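Local coordinates for protein neurotoxin (Clostridium botulinum, PDB 3N7L) that probably binds gangliosides on nerve cells, acting as the receptor-binding domain of a botulinum neurotoxin and bringing the toxin to its target membrane, at residues K117-E120 against N121-Q124; A137-N140 against K141-V145; N186-P189 against N190-L193; E214-D217 against K218-N221; D240-D244 against K245-M249. All coordinates share one frame; numbering follows the deposited sequence.

Contact 1 (K117-E120 against N121-Q124); sequences KQNE and NSEQ
N119 and S122 face each other across a tight reversal, joined first of all through the backbone. N119 N gives a long but nearly straight hydrogen bond to S122 O, at 3.3 Å and 173°. Q118 N turns to the same oxygen with a weak bond, so that Q118 and N119 together oppose a single residue, which is the signature of a classic beta bulge.

A second group of bonds converges on the side-chain amide of N119. Its CG lies between the backbone N and the carbonyl carbon (chi1 58°), which folds the amide back over the turn and sets OD1 2.7 Å from N121 N. This bond from two residues ahead closes an Asx turn, and its donor is tilted modestly from the amide plane. S122 N adds a weak bond to the same OD1, so one side-chain oxygen collects two successive backbone N-H groups at the corner.

Charge pairing is looser. K117 and E123 send their side chains to the same face, and the bent end of the lysine brings NZ to 3.6 Å from E123 OE2, a long salt bridge.

The corner links strand 111-117 to strand 122-129 at the surface. S101 OG bonds to the carbonyls of K117 and Q118, while the side-chain amide of Q124 is bonded to K168 O and K170 N.

Contact 2 (A137-N140 against K141-V145); sequences AGYN and KWFFV
One water sits between Y139 O and K141 O, 2.8 Å from each and placed to donate to both, although it has more acceptors in reach than protons to give. It bridges the carbonyls of the residues before and after N140. Just before it in the chain comes an inverse gamma turn centred on Y139, whose own bond, from N140 N to G138 O, is weak. From the far end of the turn, N140 ND2 reaches back to A137 O at 3.0 Å, coming from above the carbonyl plane, while OD1 accepts from K83 N and W84 N.

Apolar packing centres on the Y139 ring. Its CE2 edge is directed at F143 in an offset edge-to-face pair, the planes 77° apart and CE2 3.5 Å from F143 CD2. Over one face of the tyrosine lies K141 CG, 4.2 Å from the ring centroid in a CH-pi contact. The lysine presents this methylene because its CG is placed between backbone N and carbonyl carbon (chi1 63°).

The loop leads into strand 143-150 of the concanavalin-like domain, where F143 packs against I79 of neighbouring strand 72-82.

K141 has two characters, an aliphatic shaft on an aromatic ring and an ammonium bonded to D357 O, with a cation-pi contact to Y236. Ring packing and these polar partners together probably make burial of the loop tolerable.

Contact 3 (N186-P189 against N190-L193); sequences NKIP and NTGL
K187 leaves strand 180-187 with CG anti to the backbone N (chi1 177°) and then bends at chi2, so that CB, CG and CD serve to carry the chain round toward the loop that follows. At CE it meets L193, whose CD1 is 3.9 Å away, although that leucine is poorly ordered. A second bend, at chi4 (61°), turns the tip back to a firmer partner: NZ donates to I188 O at 2.8 Å, approaching from well above the carbonyl plane. It also lies 3.2 Å from T191 OG1.

The same carbonyl has a second donor. T191 OG1 bonds to I188 O at 2.6 Å and 155° at the oxygen, in the carbonyl plane, so ammonium and hydroxyl approach along clearly different directions. The other branch of the threonine, CG2, rests against I188 CG2 at 3.6 Å, the two side chains crossing at about a right angle. Outside the turn, T191 OG1 also accepts from G90 N.

Between I188 and T191 the chain reverses through P189 and N190, whose backbone angles are roughly those of a type II beta turn. The threonine hydroxyl bonds to the carbonyl at its head, in a surface loop that leaves a strand of the concanavalin-like beta sandwich.

Contact 4 (E214-D217 against K218-N221); sequences ELDD and KDIN
D216 places its CG between the backbone N and the carbonyl carbon (chi1 61°), which swings the carboxylate forward over the first turn of helix 217-226 to meet D219 N. OD2 takes that N-H at 2.7 Å with an angle of 173°, nearly in line with its own C-O bond. D216 is therefore the N-cap, its side chain serving a backbone amide that has no preceding helical carbonyl to bond.

Regular helix bonding begins at once. I220 N donates to D216 O at 2.9 Å and N221 N to D217 O at 3.0 Å, both close to straight. Flanking the cap, L215 CB lies 4.0 Å from I220 CG1; these residues, just before the N-cap and four after it, form a hydrophobic staple. I220 also packs on T146 and Y158 of strands 143-150 and 154-159, and the Y158 hydroxyl is bonded to D217 OD1.

The carboxylates of D216 and D219 lie close, OD2 to OD2 3.2 Å, with their planes 44° apart. Two acceptors this near would be expected to repel. The partial positive charge of the helix start probably offsets part of that cost, with a small contribution from K213, whose NZ makes a long, weak ion pair with D219 OD1. Acidic residues at this end, D216, D217 and D219, would be expected to complement the helix start electrostatically, while the apolar staple ties it to the preceding loop.

Contact 5 (D240-D244 against K245-M249); sequences DLRYD and KEYYM
R242 and Y247 are joined by a hydrogen bond from R242 N to Y247 OH, 2.9 Å long. The phenol donates its own hydrogen bond to a water 2.6 Å from OH, and that water donates in turn to D240 O. A second water spans the turn, accepting from K245 N and donating to R242 O.

Apolar contact comes over the face of the same ring. L241 CD1 stands 3.8 Å from the Y247 centroid, a CH-pi contact displaced toward the rim, while R242 O lies at the ring edge. L241 and Y247 both also pack on F419 of strand 417-421.

The third kind of contact pairs two cations. K245, extended through its first three torsions, lays CD over one face of the R242 guanidinium, 3.4 Å from NH1.

Loop 240-244 thus enters strand 246-251 of the C-terminal, trefoil-family half. Y247 serves as acceptor, donor and apolar surface together, whereas the basic chains meet through methylene and guanidinium face, which probably limits their repulsion.

In the fold
All five contacts are local, and their chemistry follows their depth. Contacts 1 and 3 lie at the surface on the same sheet of the concanavalin-like half, their centres about 19 Å apart, and rely on polar turn bonds. Contact 2, about 5 Å from the chain centre, is wholly buried and turns to aromatic packing. Contact 4, partly buried, starts a helix that reaches contact 2, F144 CE2 lying 4.2 Å from I220 O. Contact 5 alone belongs wholly to the C-terminal, trefoil-like half, its nearest atoms about 7 Å from contact 2. Contacts 2 and 5 both lead into strands and combine a tyrosine ring with bound water.

Contact 1 (K117-E120 against N121-Q124)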
loop_
_atom_site.group_PDB
_atom_site.type_symbol
_atom_site.label_atom_id
_atom_site.label_comp_id
_atom_site.label_asym_id
_atom_site.label_seq_id
_atom_site.Cartn_x
_atom_site.Cartn_y
_atom_site.Cartn_z
ATOM N N LYS A 117 -16.333 23.800 -2.886
ATOM C CA LYS A 117 -16.998 24.789 -2.042
ATOM C C LYS A 117 -17.335 26.090 -2.769
ATOM O O LYS A 117 -16.452 26.904 -3.044
ATOM C CB LYS A 117 -16.115 25.095 -0.830
ATOM C CG LYS A 117 -16.774 25.955 0.238
ATOM C CD LYS A 117 -15.757 26.354 1.290
ATOM C CE LYS A 117 -16.422 27.034 2.474
ATOM N NZ LYS A 117 -17.315 26.087 3.190
ATOM N N GLN A 118 -18.610 26.298 -3.077
ATOM C CA GLN A 118 -18.975 27.533 -3.759
ATOM C C GLN A 118 -18.946 28.706 -2.777
ATOM O O GLN A 118 -18.452 29.778 -3.110
ATOM C CB GLN A 118 -20.345 27.410 -4.430
ATOM C CG GLN A 118 -21.510 27.278 -3.503
ATOM C CD GLN A 118 -22.824 27.368 -4.248
ATOM O OE1 GLN A 118 -23.083 28.344 -4.956
ATOM N NE2 GLN A 118 -23.664 26.348 -4.094
ATOM N N ASN A 119 -19.473 28.504 -1.571
ATOM C CA ASN A 119 -19.442 29.550 -0.548
ATOM C C ASN A 119 -19.511 28.954 0.853
ATOM O O ASN A 119 -19.682 27.744 1.011
ATOM C CB ASN A 119 -20.564 30.588 -0.748
ATOM C CG ASN A 119 -21.949 29.983 -0.730
ATOM O OD1 ASN A 119 -22.311 29.242 0.185
ATOM N ND2 ASN A 119 -22.745 30.311 -1.743
ATOM N N GLU A 120 -19.368 29.803 1.865
ATOM C CA GLU A 120 -19.386 29.347 3.251
ATOM C C GLU A 120 -20.655 28.580 3.594
ATOM O O GLU A 120 -20.688 27.802 4.546
ATOM C CB GLU A 120 -19.235 30.537 4.207
ATOM C CG GLU A 120 -20.395 31.533 4.187
ATOM C CD GLU A 120 -20.317 32.543 3.042
ATOM O OE1 GLU A 120 -21.268 33.349 2.904
ATOM O OE2 GLU A 120 -19.317 32.541 2.288
ATOM N N ASN A 121 -21.691 28.780 2.791
ATOM C CA ASN A 121 -22.975 28.146 3.030
ATOM C C ASN A 121 -23.252 26.877 2.223
ATOM O O ASN A 121 -24.030 26.027 2.650
ATOM C CB ASN A 121 -24.084 29.171 2.767
ATOM C CG ASN A 121 -25.390 28.795 3.416
ATOM O OD1 ASN A 121 -26.345 29.568 3.403
ATOM N ND2 ASN A 121 -25.441 27.598 3.996
ATOM N N SER A 122 -22.627 26.743 1.060
ATOM C CA SER A 122 -22.880 25.572 0.233
ATOM C C SER A 122 -21.660 24.929 -0.404
ATOM O O SER A 122 -20.655 25.580 -0.690
ATOM C CB SER A 122 -23.896 25.924 -0.852
ATOM O OG SER A 122 -23.562 27.150 -1.471
ATOM N N GLU A 123 -21.772 23.632 -0.641
ATOM C CA GLU A 123 -20.690 22.877 -1.230
ATOM C C GLU A 123 -21.221 21.548 -1.732
ATOM O O GLU A 123 -22.373 21.188 -1.487
ATOM C CB GLU A 123 -19.612 22.637 -0.176
ATOM C CG GLU A 123 -20.107 21.829 1.010
ATOM C CD GLU A 123 -19.156 21.870 2.186
ATOM O OE1 GLU A 123 -19.341 21.071 3.128
ATOM O OE2 GLU A 123 -18.228 22.706 2.176
ATOM N N GLN A 124 -20.376 20.824 -2.449
ATOM C CA GLN A 124 -20.755 19.523 -2.964
ATOM C C GLN A 124 -19.519 18.658 -2.807
ATOM O O GLN A 124 -18.408 19.092 -3.096
ATOM C CB GLN A 124 -21.172 19.626 -4.431
ATOM C CG GLN A 124 -21.601 18.304 -5.054
ATOM C CD GLN A 124 -22.226 18.484 -6.429
ATOM O OE1 GLN A 124 -21.822 19.363 -7.193
ATOM N NE2 GLN A 124 -23.207 17.646 -6.754
#

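Contact 2 (A137-N140 against K141-V145)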
loop_
_atom_site.group_PDB
_atom_site.type_symbol
_atom_site.label_atom_id
_atom_site.label_comp_id
_atom_site.label_asym_id
_atom_site.label_seq_id
_atom_site.Cartn_x
_atom_site.Cartn_y
_atom_site.Cartn_z
ATOM N N ALA A 137 -6.332 -2.860 11.247
ATOM C CA ALA A 137 -5.203 -2.159 11.844
ATOM C C ALA A 137 -5.035 -0.758 11.264
ATOM O O ALA A 137 -4.041 -0.079 11.532
ATOM C CB ALA A 137 -3.924 -2.968 11.645
ATOM N N GLY A 138 -6.016 -0.331 10.475
ATOM C CA GLY A 138 -5.968 0.980 9.861
ATOM C C GLY A 138 -5.571 0.908 8.396
ATOM O O GLY A 138 -4.851 0.000 7.982
ATOM N N TYR A 139 -6.052 1.856 7.601
ATOM C CA TYR A 139 -5.714 1.895 6.183
ATOM C C TYR A 139 -4.415 2.706 6.109
ATOM O O TYR A 139 -4.431 3.891 5.784
ATOM C CB TYR A 139 -6.829 2.597 5.406
ATOM C CG TYR A 139 -6.790 2.353 3.920
ATOM C CD1 TYR A 139 -7.439 1.252 3.355
ATOM C CD2 TYR A 139 -6.101 3.218 3.073
ATOM C CE1 TYR A 139 -7.404 1.023 1.977
ATOM C CE2 TYR A 139 -6.057 3.000 1.698
ATOM C CZ TYR A 139 -6.709 1.905 1.154
ATOM O OH TYR A 139 -6.672 1.708 -0.208
ATOM N N ASN A 140 -3.289 2.062 6.415
ATOM C CA ASN A 140 -2.006 2.756 6.447
ATOM C C ASN A 140 -1.092 2.512 5.254
ATOM O O ASN A 140 0.129 2.683 5.346
ATOM C CB ASN A 140 -1.282 2.383 7.741
ATOM C CG ASN A 140 -2.239 2.247 8.909
ATOM O OD1 ASN A 140 -3.079 3.117 9.136
ATOM N ND2 ASN A 140 -2.121 1.158 9.649
ATOM N N LYS A 141 -1.682 2.137 4.130
ATOM C CA LYS A 141 -0.904 1.862 2.939
ATOM C C LYS A 141 -0.890 3.014 1.938
ATOM O O LYS A 141 -1.729 3.915 1.978
ATOM C CB LYS A 141 -1.451 0.602 2.258
ATOM C CG LYS A 141 -2.885 0.732 1.765
ATOM C CD LYS A 141 -3.505 -0.635 1.449
ATOM C CE LYS A 141 -3.649 -1.495 2.710
ATOM N NZ LYS A 141 -4.167 -2.874 2.441
ATOM N N TRP A 142 0.091 2.985 1.049
ATOM C CA TRP A 142 0.180 3.985 0.002
ATOM C C TRP A 142 -0.984 3.713 -0.948
ATOM O O TRP A 142 -1.291 2.552 -1.228
ATOM C CB TRP A 142 1.475 3.813 -0.798
ATOM C CG TRP A 142 2.675 4.532 -0.274
ATOM C CD1 TRP A 142 3.758 3.978 0.353
ATOM C CD2 TRP A 142 2.956 5.930 -0.406
ATOM N NE1 TRP A 142 4.696 4.944 0.611
ATOM C CE2 TRP A 142 4.232 6.152 0.156
ATOM C CE3 TRP A 142 2.251 7.015 -0.947
ATOM C CZ2 TRP A 142 4.824 7.420 0.193
ATOM C CZ3 TRP A 142 2.832 8.274 -0.911
ATOM C CH2 TRP A 142 4.113 8.468 -0.343
ATOM N N PHE A 143 -1.644 4.763 -1.425
ATOM C CA PHE A 143 -2.708 4.580 -2.401
ATOM C C PHE A 143 -2.702 5.754 -3.375
ATOM O O PHE A 143 -2.245 6.853 -3.044
ATOM C CB PHE A 143 -4.090 4.351 -1.735
ATOM C CG PHE A 143 -4.613 5.504 -0.932
ATOM C CD1 PHE A 143 -5.568 6.363 -1.467
ATOM C CD2 PHE A 143 -4.212 5.692 0.390
ATOM C CE1 PHE A 143 -6.124 7.387 -0.699
ATOM C CE2 PHE A 143 -4.760 6.716 1.168
ATOM C CZ PHE A 143 -5.718 7.563 0.623
ATOM N N PHE A 144 -3.171 5.498 -4.592
ATOM C CA PHE A 144 -3.190 6.507 -5.648
ATOM C C PHE A 144 -4.572 7.116 -5.844
ATOM O O PHE A 144 -5.534 6.419 -6.166
ATOM C CB PHE A 144 -2.704 5.885 -6.957
ATOM C CG PHE A 144 -2.565 6.866 -8.088
ATOM C CD1 PHE A 144 -1.609 7.873 -8.040
ATOM C CD2 PHE A 144 -3.367 6.755 -9.221
ATOM C CE1 PHE A 144 -1.448 8.755 -9.108
ATOM C CE2 PHE A 144 -3.214 7.633 -10.296
ATOM C CZ PHE A 144 -2.252 8.634 -10.238
ATOM N N VAL A 145 -4.651 8.428 -5.650
ATOM C CA VAL A 145 -5.902 9.152 -5.785
ATOM C C VAL A 145 -6.006 9.871 -7.116
ATOM O O VAL A 145 -5.032 10.433 -7.615
ATOM C CB VAL A 145 -6.057 10.224 -4.670
ATOM C CG1 VAL A 145 -7.324 11.056 -4.907
ATOM C CG2 VAL A 145 -6.106 9.562 -3.310
HETATM O O HOH W 1 -2.921 5.464 3.951
#

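Contact 3 (N186-P189 against N190-L193)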
loop_
_atom_site.group_PDB
_atom_site.type_symbol
_atom_site.label_atom_id
_atom_site.label_comp_id
_atom_site.label_asym_id
_atom_site.label_seq_id
_atom_site.Cartn_x
_atom_site.Cartn_y
_atom_site.Cartn_z
ATOM N N ASN A 186 -4.518 19.819 9.332
ATOM C CA ASN A 186 -5.216 20.684 10.273
ATOM C C ASN A 186 -6.500 20.067 10.798
ATOM O O ASN A 186 -7.406 19.726 10.036
ATOM C CB ASN A 186 -5.527 22.032 9.627
ATOM C CG ASN A 186 -4.284 22.748 9.157
ATOM O OD1 ASN A 186 -3.269 22.762 9.847
ATOM N ND2 ASN A 186 -4.361 23.359 7.980
ATOM N N LYS A 187 -6.562 19.933 12.117
ATOM C CA LYS A 187 -7.717 19.360 12.792
ATOM C C LYS A 187 -8.971 20.216 12.595
ATOM O O LYS A 187 -8.905 21.444 12.624
ATOM C CB LYS A 187 -7.408 19.221 14.287
ATOM C CG LYS A 187 -8.554 18.694 15.144
ATOM C CD LYS A 187 -8.893 17.245 14.830
ATOM C CE LYS A 187 -9.857 16.668 15.867
ATOM N NZ LYS A 187 -11.165 17.389 15.938
ATOM N N ILE A 188 -10.105 19.559 12.377
ATOM C CA ILE A 188 -11.385 20.246 12.203
ATOM C C ILE A 188 -12.115 20.062 13.523
ATOM O O ILE A 188 -12.425 18.937 13.908
ATOM C CB ILE A 188 -12.233 19.595 11.101
ATOM C CG1 ILE A 188 -11.484 19.631 9.771
ATOM C CG2 ILE A 188 -13.575 20.309 10.988
ATOM C CD1 ILE A 188 -12.136 18.788 8.702
ATOM N N PRO A 189 -12.405 21.162 14.235
ATOM C CA PRO A 189 -13.099 21.045 15.521
ATOM C C PRO A 189 -14.442 20.322 15.517
ATOM O O PRO A 189 -15.191 20.356 14.537
ATOM C CB PRO A 189 -13.212 22.500 15.984
ATOM C CG PRO A 189 -13.218 23.277 14.709
ATOM C CD PRO A 189 -12.178 22.572 13.880
ATOM N N ASN A 190 -14.720 19.648 16.627
ATOM C CA ASN A 190 -15.968 18.930 16.819
ATOM C C ASN A 190 -16.266 17.838 15.802
ATOM O O ASN A 190 -17.416 17.646 15.408
ATOM C CB ASN A 190 -17.116 19.941 16.857
ATOM C CG ASN A 190 -16.937 20.966 17.956
ATOM O OD1 ASN A 190 -16.987 22.175 17.716
ATOM N ND2 ASN A 190 -16.716 20.484 19.175
ATOM N N THR A 191 -15.238 17.117 15.376
ATOM C CA THR A 191 -15.445 16.039 14.422
ATOM C C THR A 191 -15.220 14.679 15.077
ATOM O O THR A 191 -14.925 13.696 14.405
ATOM C CB THR A 191 -14.539 16.188 13.181
ATOM O OG1 THR A 191 -13.196 16.473 13.591
ATOM C CG2 THR A 191 -15.053 17.310 12.286
ATOM N N GLY A 192 -15.368 14.641 16.398
ATOM C CA GLY A 192 -15.218 13.397 17.135
ATOM C C GLY A 192 -13.822 13.081 17.627
ATOM O O GLY A 192 -13.382 11.932 17.544
ATOM N N LEU A 193 -13.129 14.089 18.147
ATOM C CA LEU A 193 -11.770 13.904 18.649
ATOM C C LEU A 193 -11.654 12.707 19.593
ATOM O O LEU A 193 -12.067 12.774 20.752
ATOM C CB LEU A 193 -11.297 15.173 19.364
ATOM C CG LEU A 193 -9.949 15.092 20.084
ATOM C CD1 LEU A 193 -8.857 14.667 19.112
ATOM C CD2 LEU A 193 -9.628 16.446 20.698
#

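Contact 4 (E214-D217 against K218-N221)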
loop_
_atom_site.group_PDB
_atom_site.type_symbol
_atom_site.label_atom_id
_atom_site.label_comp_id
_atom_site.label_asym_id
_atom_site.label_seq_id
_atom_site.Cartn_x
_atom_site.Cartn_y
_atom_site.Cartn_z
ATOM N N GLU A 214 -10.423 16.431 -18.100
ATOM C CA GLU A 214 -11.100 15.376 -17.361
ATOM C C GLU A 214 -10.486 14.056 -17.827
ATOM O O GLU A 214 -10.805 13.567 -18.911
ATOM C CB GLU A 214 -12.600 15.394 -17.678
ATOM C CG GLU A 214 -13.481 14.632 -16.692
ATOM C CD GLU A 214 -14.887 14.360 -17.227
ATOM O OE1 GLU A 214 -15.365 15.118 -18.106
ATOM O OE2 GLU A 214 -15.521 13.387 -16.757
ATOM N N LEU A 215 -9.595 13.490 -17.016
ATOM C CA LEU A 215 -8.942 12.229 -17.360
ATOM C C LEU A 215 -9.939 11.082 -17.358
ATOM O O LEU A 215 -10.755 10.971 -16.448
ATOM C CB LEU A 215 -7.834 11.908 -16.354
ATOM C CG LEU A 215 -6.671 12.885 -16.173
ATOM C CD1 LEU A 215 -5.723 12.323 -15.121
ATOM C CD2 LEU A 215 -5.939 13.095 -17.488
ATOM N N ASP A 216 -9.880 10.227 -18.373
ATOM C CA ASP A 216 -10.790 9.089 -18.421
ATOM C C ASP A 216 -10.126 7.879 -17.771
ATOM O O ASP A 216 -8.942 7.929 -17.429
ATOM C CB ASP A 216 -11.190 8.781 -19.868
ATOM C CG ASP A 216 -10.011 8.418 -20.742
ATOM O OD1 ASP A 216 -10.071 8.708 -21.956
ATOM O OD2 ASP A 216 -9.035 7.832 -20.230
ATOM N N ASP A 217 -10.888 6.803 -17.596
ATOM C CA ASP A 217 -10.376 5.585 -16.974
ATOM C C ASP A 217 -9.021 5.137 -17.510
ATOM O O ASP A 217 -8.079 4.932 -16.743
ATOM C CB ASP A 217 -11.382 4.441 -17.136
ATOM C CG ASP A 217 -12.555 4.557 -16.181
ATOM O OD1 ASP A 217 -13.343 5.526 -16.307
ATOM O OD2 ASP A 217 -12.690 3.678 -15.298
ATOM N N LYS A 218 -8.930 4.978 -18.827
ATOM C CA LYS A 218 -7.689 4.548 -19.459
ATOM C C LYS A 218 -6.520 5.459 -19.094
ATOM O O LYS A 218 -5.476 4.985 -18.644
ATOM C CB LYS A 218 -7.860 4.506 -20.978
ATOM C CG LYS A 218 -6.644 3.982 -21.721
ATOM C CD LYS A 218 -6.918 3.860 -23.214
ATOM C CE LYS A 218 -5.709 3.308 -23.956
ATOM N NZ LYS A 218 -5.986 3.127 -25.410
ATOM N N ASP A 219 -6.699 6.763 -19.294
ATOM C CA ASP A 219 -5.660 7.738 -18.980
ATOM C C ASP A 219 -5.204 7.570 -17.535
ATOM O O ASP A 219 -4.009 7.487 -17.257
ATOM C CB ASP A 219 -6.183 9.169 -19.173
ATOM C CG ASP A 219 -6.505 9.491 -20.624
ATOM O OD1 ASP A 219 -7.036 10.599 -20.896
ATOM O OD2 ASP A 219 -6.226 8.638 -21.491
ATOM N N ILE A 220 -6.177 7.536 -16.629
ATOM C CA ILE A 220 -5.947 7.380 -15.195
ATOM C C ILE A 220 -5.044 6.191 -14.895
ATOM O O ILE A 220 -4.026 6.327 -14.217
ATOM C CB ILE A 220 -7.296 7.159 -14.440
ATOM C CG1 ILE A 220 -8.060 8.469 -14.352
ATOM C CG2 ILE A 220 -7.060 6.585 -13.039
ATOM C CD1 ILE A 220 -9.426 8.305 -13.778
ATOM N N ASN A 221 -5.428 5.022 -15.393
ATOM C CA ASN A 221 -4.650 3.825 -15.137
ATOM C C ASN A 221 -3.272 3.817 -15.776
ATOM O O ASN A 221 -2.333 3.266 -15.207
ATOM C CB ASN A 221 -5.450 2.589 -15.528
ATOM C CG ASN A 221 -6.559 2.291 -14.538
ATOM O OD1 ASN A 221 -7.640 2.877 -14.598
ATOM N ND2 ASN A 221 -6.285 1.395 -13.602
#

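Contact 5 (D240-D244 against K245-M249)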
loop_
_atom_site.group_PDB
_atom_site.type_symbol
_atom_site.label_atom_id
_atom_site.label_comp_id
_atom_site.label_asym_id
_atom_site.label_seq_id
_atom_site.Cartn_x
_atom_site.Cartn_y
_atom_site.Cartn_z
ATOM N N ASP A 240 8.878 -0.366 -0.858
ATOM C CA ASP A 240 9.606 -1.421 -1.565
ATOM C C ASP A 240 9.971 -2.533 -0.578
ATOM O O ASP A 240 10.452 -2.256 0.521
ATOM C CB ASP A 240 10.902 -0.883 -2.184
ATOM C CG ASP A 240 10.656 0.167 -3.249
ATOM O OD1 ASP A 240 9.514 0.267 -3.751
ATOM O OD2 ASP A 240 11.621 0.884 -3.594
ATOM N N LEU A 241 9.734 -3.782 -0.964
ATOM C CA LEU A 241 10.073 -4.917 -0.109
ATOM C C LEU A 241 11.598 -5.075 -0.149
ATOM O O LEU A 241 12.219 -4.940 -1.214
ATOM C CB LEU A 241 9.394 -6.199 -0.612
ATOM C CG LEU A 241 9.495 -7.445 0.281
ATOM C CD1 LEU A 241 8.680 -7.226 1.556
ATOM C CD2 LEU A 241 8.975 -8.663 -0.459
ATOM N N ARG A 242 12.210 -5.346 0.998
ATOM C CA ARG A 242 13.662 -5.482 1.019
ATOM C C ARG A 242 14.192 -6.752 1.659
ATOM O O ARG A 242 13.522 -7.390 2.467
ATOM C CB ARG A 242 14.300 -4.279 1.725
ATOM C CG ARG A 242 13.830 -2.935 1.210
ATOM C CD ARG A 242 14.824 -1.839 1.555
ATOM N NE ARG A 242 15.396 -2.001 2.890
ATOM C CZ ARG A 242 14.839 -1.570 4.016
ATOM N NH1 ARG A 242 15.455 -1.779 5.169
ATOM N NH2 ARG A 242 13.688 -0.918 3.990
ATOM N N TYR A 243 15.413 -7.113 1.269
ATOM C CA TYR A 243 16.095 -8.275 1.813
ATOM C C TYR A 243 16.719 -7.816 3.134
ATOM O O TYR A 243 16.824 -6.613 3.385
ATOM C CB TYR A 243 17.210 -8.738 0.859
ATOM C CG TYR A 243 16.718 -9.373 -0.430
ATOM C CD1 TYR A 243 16.813 -8.699 -1.653
ATOM C CD2 TYR A 243 16.156 -10.651 -0.425
ATOM C CE1 TYR A 243 16.354 -9.291 -2.842
ATOM C CE2 TYR A 243 15.700 -11.248 -1.600
ATOM C CZ TYR A 243 15.799 -10.568 -2.799
ATOM O OH TYR A 243 15.337 -11.178 -3.944
ATOM N N ASP A 244 17.102 -8.766 3.979
ATOM C CA ASP A 244 17.764 -8.452 5.245
ATOM C C ASP A 244 16.947 -7.569 6.193
ATOM O O ASP A 244 17.512 -6.723 6.883
ATOM C CB ASP A 244 19.105 -7.751 4.958
ATOM C CG ASP A 244 19.883 -8.401 3.823
ATOM O OD1 ASP A 244 20.689 -7.691 3.182
ATOM O OD2 ASP A 244 19.703 -9.617 3.577
ATOM N N LYS A 245 15.630 -7.758 6.228
ATOM C CA LYS A 245 14.760 -6.966 7.102
ATOM C C LYS A 245 13.633 -7.840 7.654
ATOM O O LYS A 245 13.059 -8.662 6.933
ATOM C CB LYS A 245 14.176 -5.783 6.325
ATOM C CG LYS A 245 13.221 -4.878 7.114
ATOM C CD LYS A 245 12.832 -3.654 6.276
ATOM C CE LYS A 245 11.771 -2.786 6.955
ATOM N NZ LYS A 245 12.145 -2.396 8.344
ATOM N N GLU A 246 13.324 -7.667 8.934
ATOM C CA GLU A 246 12.274 -8.446 9.574
ATOM C C GLU A 246 10.885 -8.032 9.090
ATOM O O GLU A 246 10.579 -6.843 8.993
ATOM C CB GLU A 246 12.359 -8.290 11.094
ATOM C CG GLU A 246 13.493 -9.066 11.736
ATOM C CD GLU A 246 13.471 -8.984 13.256
ATOM O OE1 GLU A 246 14.051 -9.872 13.905
ATOM O OE2 GLU A 246 12.879 -8.032 13.802
ATOM N N TYR A 247 10.063 -9.031 8.782
ATOM C CA TYR A 247 8.693 -8.825 8.315
ATOM C C TYR A 247 7.802 -9.886 8.920
ATOM O O TYR A 247 8.263 -10.982 9.263
ATOM C CB TYR A 247 8.579 -9.004 6.792
ATOM C CG TYR A 247 9.181 -7.915 5.943
ATOM C CD1 TYR A 247 8.517 -6.702 5.753
ATOM C CD2 TYR A 247 10.412 -8.104 5.312
ATOM C CE1 TYR A 247 9.072 -5.700 4.953
ATOM C CE2 TYR A 247 10.978 -7.110 4.513
ATOM C CZ TYR A 247 10.305 -5.912 4.340
ATOM O OH TYR A 247 10.868 -4.919 3.577
ATOM N N TYR A 248 6.518 -9.564 9.040
ATOM C CA TYR A 248 5.549 -10.533 9.513
ATOM C C TYR A 248 4.951 -11.042 8.207
ATOM O O TYR A 248 4.428 -10.261 7.405
ATOM C CB TYR A 248 4.472 -9.878 10.380
ATOM C CG TYR A 248 4.965 -9.523 11.766
ATOM C CD1 TYR A 248 5.293 -8.212 12.098
ATOM C CD2 TYR A 248 5.130 -10.512 12.740
ATOM C CE1 TYR A 248 5.773 -7.887 13.372
ATOM C CE2 TYR A 248 5.606 -10.200 14.012
ATOM C CZ TYR A 248 5.924 -8.885 14.321
ATOM O OH TYR A 248 6.370 -8.570 15.579
ATOM N N MET A 249 5.066 -12.343 7.981
ATOM C CA MET A 249 4.544 -12.943 6.767
ATOM C C MET A 249 3.121 -13.391 7.031
ATOM O O MET A 249 2.862 -14.148 7.974
ATOM C CB MET A 249 5.408 -14.129 6.365
ATOM C CG MET A 249 5.156 -14.606 4.957
ATOM S SD MET A 249 6.323 -15.888 4.523
ATOM C CE MET A 249 5.292 -17.317 4.689
HETATM O O HOH W 2 9.754 -2.619 3.365
HETATM O O HOH W 3 13.865 -9.226 4.507
#